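Local coordinates for protein amidohydrolase (Staphylococcus aureus, PDB 3NUR) that probably hydrolyses carbon-nitrogen bonds, as a putative metal-dependent amidohydrolase with a TIM-barrel fold and a calcium ion bound in the crystal, at residues F147-I161 / I178-H192. Residues are numbered along the deposited sequence; the frame is centred on the assembly and turned at random.
With CA (calcium ion), chain B.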
loop_
_atom_site.group_PDB
_atom_site.type_symbol
_atom_site.label_atom_id
_atom_site.label_comp_id
_atom_site.label_asym_id
_atom_site.label_seq_id
_atom_site.Cartn_x
_atom_site.Cartn_y
_atom_site.Cartn_z
ATOM N N PHE A 147 -4.504 -15.637 -0.940
ATOM C CA PHE A 147 -3.206 -15.024 -1.229
ATOM C C PHE A 147 -2.384 -15.982 -2.107
ATOM O O PHE A 147 -1.847 -15.573 -3.140
ATOM C CB PHE A 147 -2.445 -14.742 0.089
ATOM C CG PHE A 147 -1.374 -13.668 0.082
ATOM C CD1 PHE A 147 -0.916 -13.117 -1.114
ATOM C CD2 PHE A 147 -0.836 -13.194 1.276
ATOM C CE1 PHE A 147 0.077 -12.121 -1.118
ATOM C CE2 PHE A 147 0.141 -12.192 1.276
ATOM C CZ PHE A 147 0.601 -11.664 0.078
ATOM N N GLU A 148 -2.293 -17.253 -1.683
ATOM C CA GLU A 148 -1.564 -18.305 -2.391
ATOM C C GLU A 148 -2.157 -18.490 -3.788
ATOM O O GLU A 148 -1.388 -18.618 -4.753
ATOM C CB GLU A 148 -1.589 -19.625 -1.580
ATOM C CG GLU A 148 -0.748 -20.752 -2.186
ATOM C CD GLU A 148 -1.421 -21.646 -3.219
ATOM O OE1 GLU A 148 -2.633 -21.931 -3.076
ATOM O OE2 GLU A 148 -0.724 -22.079 -4.165
ATOM N N ARG A 149 -3.512 -18.486 -3.899
ATOM C CA ARG A 149 -4.210 -18.643 -5.183
ATOM C C ARG A 149 -3.853 -17.490 -6.123
ATOM O O ARG A 149 -3.535 -17.731 -7.278
ATOM C CB ARG A 149 -5.733 -18.738 -4.992
ATOM C CG ARG A 149 -6.481 -19.052 -6.277
ATOM C CD ARG A 149 -7.972 -19.085 -6.070
ATOM N NE ARG A 149 -8.570 -17.752 -6.014
ATOM C CZ ARG A 149 -9.067 -17.106 -7.062
ATOM N NH1 ARG A 149 -9.633 -15.922 -6.906
ATOM N NH2 ARG A 149 -8.991 -17.636 -8.278
ATOM N N CYS A 150 -3.862 -16.246 -5.615
ATOM C CA CYS A 150 -3.527 -15.066 -6.408
ATOM C C CYS A 150 -2.123 -15.146 -6.963
ATOM O O CYS A 150 -1.912 -14.848 -8.135
ATOM C CB CYS A 150 -3.721 -13.799 -5.579
ATOM S SG CYS A 150 -5.454 -13.345 -5.346
ATOM N N ILE A 151 -1.161 -15.545 -6.127
ATOM C CA ILE A 151 0.225 -15.609 -6.551
ATOM C C ILE A 151 0.447 -16.760 -7.507
ATOM O O ILE A 151 0.920 -16.535 -8.615
ATOM C CB ILE A 151 1.218 -15.588 -5.343
ATOM C CG1 ILE A 151 0.986 -14.378 -4.382
ATOM C CG2 ILE A 151 2.697 -15.690 -5.791
ATOM C CD1 ILE A 151 0.740 -12.981 -4.949
ATOM N N ASN A 152 0.078 -17.978 -7.097
ATOM C CA ASN A 152 0.327 -19.180 -7.899
ATOM C C ASN A 152 -0.595 -19.442 -9.093
ATOM O O ASN A 152 -0.129 -19.977 -10.094
ATOM C CB ASN A 152 0.527 -20.407 -6.995
ATOM C CG ASN A 152 1.769 -20.306 -6.130
ATOM O OD1 ASN A 152 2.725 -19.581 -6.440
ATOM N ND2 ASN A 152 1.774 -21.006 -5.011
ATOM N N ASP A 153 -1.883 -19.085 -9.006
ATOM C CA ASP A 153 -2.814 -19.294 -10.116
ATOM C C ASP A 153 -3.012 -18.063 -10.960
ATOM O O ASP A 153 -3.190 -18.201 -12.159
ATOM C CB ASP A 153 -4.203 -19.766 -9.629
ATOM C CG ASP A 153 -4.249 -21.095 -8.907
ATOM O OD1 ASP A 153 -3.173 -21.711 -8.722
ATOM O OD2 ASP A 153 -5.371 -21.534 -8.543
ATOM N N LEU A 154 -3.051 -16.858 -10.347
ATOM C CA LEU A 154 -3.350 -15.644 -11.085
ATOM C C LEU A 154 -2.132 -14.839 -11.537
ATOM O O LEU A 154 -2.297 -13.907 -12.312
ATOM C CB LEU A 154 -4.369 -14.748 -10.332
ATOM C CG LEU A 154 -5.668 -15.413 -9.824
ATOM C CD1 LEU A 154 -6.586 -14.377 -9.181
ATOM C CD2 LEU A 154 -6.429 -16.153 -10.980
ATOM N N GLY A 155 -0.946 -15.199 -11.054
ATOM C CA GLY A 155 0.284 -14.504 -11.426
ATOM C C GLY A 155 0.416 -13.122 -10.805
ATOM O O GLY A 155 1.135 -12.258 -11.334
ATOM N N PHE A 156 -0.259 -12.909 -9.657
ATOM C CA PHE A 156 -0.163 -11.642 -8.923
ATOM C C PHE A 156 1.205 -11.573 -8.222
ATOM O O PHE A 156 1.893 -12.588 -8.082
ATOM C CB PHE A 156 -1.343 -11.475 -7.936
ATOM C CG PHE A 156 -2.694 -11.138 -8.548
ATOM C CD1 PHE A 156 -2.886 -11.168 -9.932
ATOM C CD2 PHE A 156 -3.792 -10.869 -7.738
ATOM C CE1 PHE A 156 -4.137 -10.897 -10.487
ATOM C CE2 PHE A 156 -5.045 -10.595 -8.294
ATOM C CZ PHE A 156 -5.211 -10.617 -9.665
ATOM N N LYS A 157 1.600 -10.370 -7.784
ATOM C CA LYS A 157 2.929 -10.119 -7.242
ATOM C C LYS A 157 2.984 -9.515 -5.836
ATOM O O LYS A 157 4.038 -9.020 -5.417
ATOM C CB LYS A 157 3.736 -9.268 -8.243
ATOM C CG LYS A 157 3.952 -9.927 -9.624
ATOM C CD LYS A 157 4.944 -11.068 -9.597
ATOM C CE LYS A 157 5.287 -11.577 -10.980
ATOM N NZ LYS A 157 6.744 -11.871 -11.095
ATOM N N GLY A 158 1.873 -9.616 -5.115
ATOM C CA GLY A 158 1.749 -9.180 -3.731
ATOM C C GLY A 158 0.304 -8.989 -3.351
ATOM O O GLY A 158 -0.597 -9.479 -4.037
ATOM N N ALA A 159 0.065 -8.264 -2.268
ATOM C CA ALA A 159 -1.289 -7.966 -1.832
ATOM C C ALA A 159 -1.297 -6.534 -1.344
ATOM O O ALA A 159 -0.272 -6.043 -0.869
ATOM C CB ALA A 159 -1.684 -8.881 -0.674
ATOM N N LEU A 160 -2.445 -5.866 -1.468
ATOM C CA LEU A 160 -2.600 -4.543 -0.867
ATOM C C LEU A 160 -3.748 -4.713 0.121
ATOM O O LEU A 160 -4.811 -5.214 -0.266
ATOM C CB LEU A 160 -2.893 -3.435 -1.888
ATOM C CG LEU A 160 -3.120 -2.009 -1.290
ATOM C CD1 LEU A 160 -2.543 -0.930 -2.207
ATOM C CD2 LEU A 160 -4.616 -1.746 -1.029
ATOM N N ILE A 161 -3.536 -4.295 1.383
ATOM C CA ILE A 161 -4.518 -4.411 2.476
ATOM C C ILE A 161 -4.893 -3.018 2.936
ATOM O O ILE A 161 -4.012 -2.221 3.279
ATOM C CB ILE A 161 -3.963 -5.232 3.688
ATOM C CG1 ILE A 161 -3.662 -6.701 3.279
ATOM C CG2 ILE A 161 -4.958 -5.152 4.912
ATOM C CD1 ILE A 161 -2.968 -7.543 4.347
ATOM N N ILE A 178 -1.050 -14.572 7.522
ATOM C CA ILE A 178 -1.030 -13.713 6.329
ATOM C C ILE A 178 0.420 -13.316 6.004
ATOM O O ILE A 178 0.833 -13.411 4.846
ATOM C CB ILE A 178 -1.992 -12.496 6.492
ATOM C CG1 ILE A 178 -3.470 -12.981 6.624
ATOM C CG2 ILE A 178 -1.825 -11.495 5.319
ATOM C CD1 ILE A 178 -4.513 -11.890 7.120
ATOM N N PHE A 179 1.184 -12.899 7.037
ATOM C CA PHE A 179 2.585 -12.484 6.903
ATOM C C PHE A 179 3.478 -13.672 6.571
ATOM O O PHE A 179 4.372 -13.531 5.750
ATOM C CB PHE A 179 3.055 -11.727 8.157
ATOM C CG PHE A 179 2.143 -10.548 8.418
ATOM C CD1 PHE A 179 2.287 -9.361 7.698
ATOM C CD2 PHE A 179 1.103 -10.643 9.334
ATOM C CE1 PHE A 179 1.408 -8.287 7.900
ATOM C CE2 PHE A 179 0.222 -9.571 9.531
ATOM C CZ PHE A 179 0.369 -8.410 8.805
ATOM N N LYS A 180 3.229 -14.839 7.210
ATOM C CA LYS A 180 3.956 -16.083 6.960
ATOM C C LYS A 180 3.784 -16.464 5.485
ATOM O O LYS A 180 4.756 -16.820 4.832
ATOM C CB LYS A 180 3.393 -17.201 7.853
ATOM C CG LYS A 180 4.158 -18.520 7.752
ATOM C CD LYS A 180 3.601 -19.524 8.761
ATOM C CE LYS A 180 4.574 -20.635 9.041
ATOM N NZ LYS A 180 4.119 -21.477 10.180
ATOM N N THR A 181 2.557 -16.329 4.963
ATOM C CA THR A 181 2.217 -16.651 3.578
ATOM C C THR A 181 2.962 -15.744 2.609
ATOM O O THR A 181 3.584 -16.241 1.675
ATOM C CB THR A 181 0.697 -16.696 3.397
ATOM O OG1 THR A 181 0.181 -17.707 4.264
ATOM C CG2 THR A 181 0.293 -17.011 1.984
ATOM N N ALA A 182 2.943 -14.416 2.863
ATOM C CA ALA A 182 3.669 -13.449 2.042
ATOM C C ALA A 182 5.171 -13.786 1.984
ATOM O O ALA A 182 5.731 -13.805 0.890
ATOM C CB ALA A 182 3.462 -12.034 2.576
ATOM N N GLU A 183 5.807 -14.115 3.128
ATOM C CA GLU A 183 7.237 -14.451 3.105
ATOM C C GLU A 183 7.497 -15.729 2.284
ATOM O O GLU A 183 8.395 -15.747 1.438
ATOM C CB GLU A 183 7.810 -14.576 4.518
ATOM C CG GLU A 183 9.336 -14.546 4.507
ATOM C CD GLU A 183 10.066 -15.139 5.697
ATOM O OE1 GLU A 183 9.557 -16.111 6.297
ATOM O OE2 GLU A 183 11.171 -14.640 6.011
ATOM N N ASN A 184 6.663 -16.767 2.503
ATOM C CA ASN A 184 6.735 -18.049 1.790
ATOM C C ASN A 184 6.609 -17.846 0.282
ATOM O O ASN A 184 7.336 -18.487 -0.475
ATOM C CB ASN A 184 5.645 -19.003 2.282
ATOM C CG ASN A 184 5.994 -19.763 3.548
ATOM O OD1 ASN A 184 7.120 -19.709 4.062
ATOM N ND2 ASN A 184 5.027 -20.508 4.083
ATOM N N LEU A 185 5.713 -16.937 -0.147
ATOM C CA LEU A 185 5.494 -16.641 -1.562
ATOM C C LEU A 185 6.509 -15.633 -2.132
ATOM O O LEU A 185 6.534 -15.437 -3.351
ATOM C CB LEU A 185 4.064 -16.146 -1.788
ATOM C CG LEU A 185 2.922 -17.118 -1.456
ATOM C CD1 LEU A 185 1.593 -16.370 -1.360
ATOM C CD2 LEU A 185 2.842 -18.254 -2.459
ATOM N N ASP A 186 7.354 -15.015 -1.256
ATOM C CA ASP A 186 8.373 -14.014 -1.631
ATOM C C ASP A 186 7.744 -12.782 -2.316
ATOM O O ASP A 186 8.224 -12.289 -3.347
ATOM C CB ASP A 186 9.497 -14.640 -2.485
ATOM C CG ASP A 186 10.796 -13.865 -2.478
ATOM O OD1 ASP A 186 11.085 -13.186 -1.458
ATOM O OD2 ASP A 186 11.550 -13.974 -3.465
ATOM N N VAL A 187 6.623 -12.313 -1.746
ATOM C CA VAL A 187 5.910 -11.156 -2.301
ATOM C C VAL A 187 5.664 -10.114 -1.195
ATOM O O VAL A 187 5.500 -10.509 -0.039
ATOM C CB VAL A 187 4.593 -11.531 -3.028
ATOM C CG1 VAL A 187 4.859 -12.354 -4.295
ATOM C CG2 VAL A 187 3.605 -12.244 -2.089
ATOM N N PRO A 188 5.572 -8.800 -1.534
ATOM C CA PRO A 188 5.319 -7.803 -0.480
ATOM C C PRO A 188 3.822 -7.605 -0.176
ATOM O O PRO A 188 2.938 -8.025 -0.932
ATOM C CB PRO A 188 5.912 -6.526 -1.083
ATOM C CG PRO A 188 5.636 -6.664 -2.559
ATOM C CD PRO A 188 5.766 -8.145 -2.855
ATOM N N ILE A 189 3.549 -6.923 0.941
ATOM C CA ILE A 189 2.196 -6.519 1.332
ATOM C C ILE A 189 2.215 -4.982 1.393
ATOM O O ILE A 189 3.022 -4.406 2.113
ATOM C CB ILE A 189 1.737 -7.116 2.702
ATOM C CG1 ILE A 189 1.610 -8.665 2.672
ATOM C CG2 ILE A 189 0.440 -6.464 3.163
ATOM C CD1 ILE A 189 1.486 -9.284 4.046
ATOM N N TYR A 190 1.325 -4.332 0.658
ATOM C CA TYR A 190 1.169 -2.875 0.686
ATOM C C TYR A 190 0.096 -2.607 1.754
ATOM O O TYR A 190 -1.014 -3.132 1.638
ATOM C CB TYR A 190 0.684 -2.351 -0.696
ATOM C CG TYR A 190 0.962 -0.879 -0.963
ATOM C CD1 TYR A 190 1.719 -0.481 -2.062
ATOM C CD2 TYR A 190 0.426 0.117 -0.147
ATOM C CE1 TYR A 190 1.982 0.863 -2.316
ATOM C CE2 TYR A 190 0.662 1.473 -0.406
ATOM C CZ TYR A 190 1.441 1.839 -1.495
ATOM O OH TYR A 190 1.738 3.160 -1.733
ATOM N N LEU A 191 0.431 -1.837 2.814
ATOM C CA LEU A 191 -0.518 -1.507 3.904
ATOM C C LEU A 191 -1.017 -0.087 3.628
ATOM O O LEU A 191 -0.236 0.863 3.676
ATOM C CB LEU A 191 0.179 -1.593 5.268
ATOM C CG LEU A 191 -0.712 -1.533 6.520
ATOM C CD1 LEU A 191 -1.640 -2.772 6.608
ATOM C CD2 LEU A 191 0.158 -1.457 7.778
ATOM N N HIS A 192 -2.300 0.034 3.282
ATOM C CA HIS A 192 -2.951 1.271 2.828
ATOM C C HIS A 192 -3.955 1.801 3.869
ATOM O O HIS A 192 -4.594 1.005 4.552
ATOM C CB HIS A 192 -3.688 0.939 1.509
ATOM C CG HIS A 192 -4.294 2.097 0.764
ATOM N ND1 HIS A 192 -5.438 2.714 1.205
ATOM C CD2 HIS A 192 -3.905 2.677 -0.392
ATOM C CE1 HIS A 192 -5.678 3.691 0.343
ATOM N NE2 HIS A 192 -4.790 3.698 -0.639
HETATM CA CA CA B . -4.575 5.076 -2.513
HETATM O O HOH W 1 -4.465 6.874 -1.282
HETATM O O HOH W 2 -6.788 5.373 -2.182
#
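A beta-alpha-beta crossover of the TIM barrel is joined here: strands 159-161 and 189-192 pair in parallel, while helix 147-152 packs beside the crossover helix 178-185, their axes 19° apart. Four backbone hydrogen bonds link the two segments, from Ala159 N to Pro188 O (3.2 Å), just ahead of strand 189-192, then Tyr190 N to Ala159 O, Ile161 N to Tyr190 O and His192 N to Ile161 O. On the helix side, Phe147 is a knob among Ile178, Thr181, Ala182 and Leu185. A chi1 of -157° turns the Phe147 ring toward Ala182 and Val187, with Phe147 CE2 3.6 Å from Ala182 CB and Phe147 CE1 3.7 Å from Val187 CG2, while Leu185 CD1 sits over one face, near the rim. Leu185 is in turn a knob among Phe147, Glu148, Ile151 and Asn152. On the helix-facing side of the sheet, Ile161 CD1 packs on Ile189 CG2 at 3.8 Å. On the barrel-interior side, Leu160 CD1 makes an off-centre CH-pi contact with the Tyr190 ring, and Leu160 CD2 lies against His192 CB. His192 NE2 binds the calcium ion at 2.3 Å, together with Glu28, His30, Asp316 and two waters. The backbone of this metal ligand is thus tied to the neighbouring strand, which probably limits its movement.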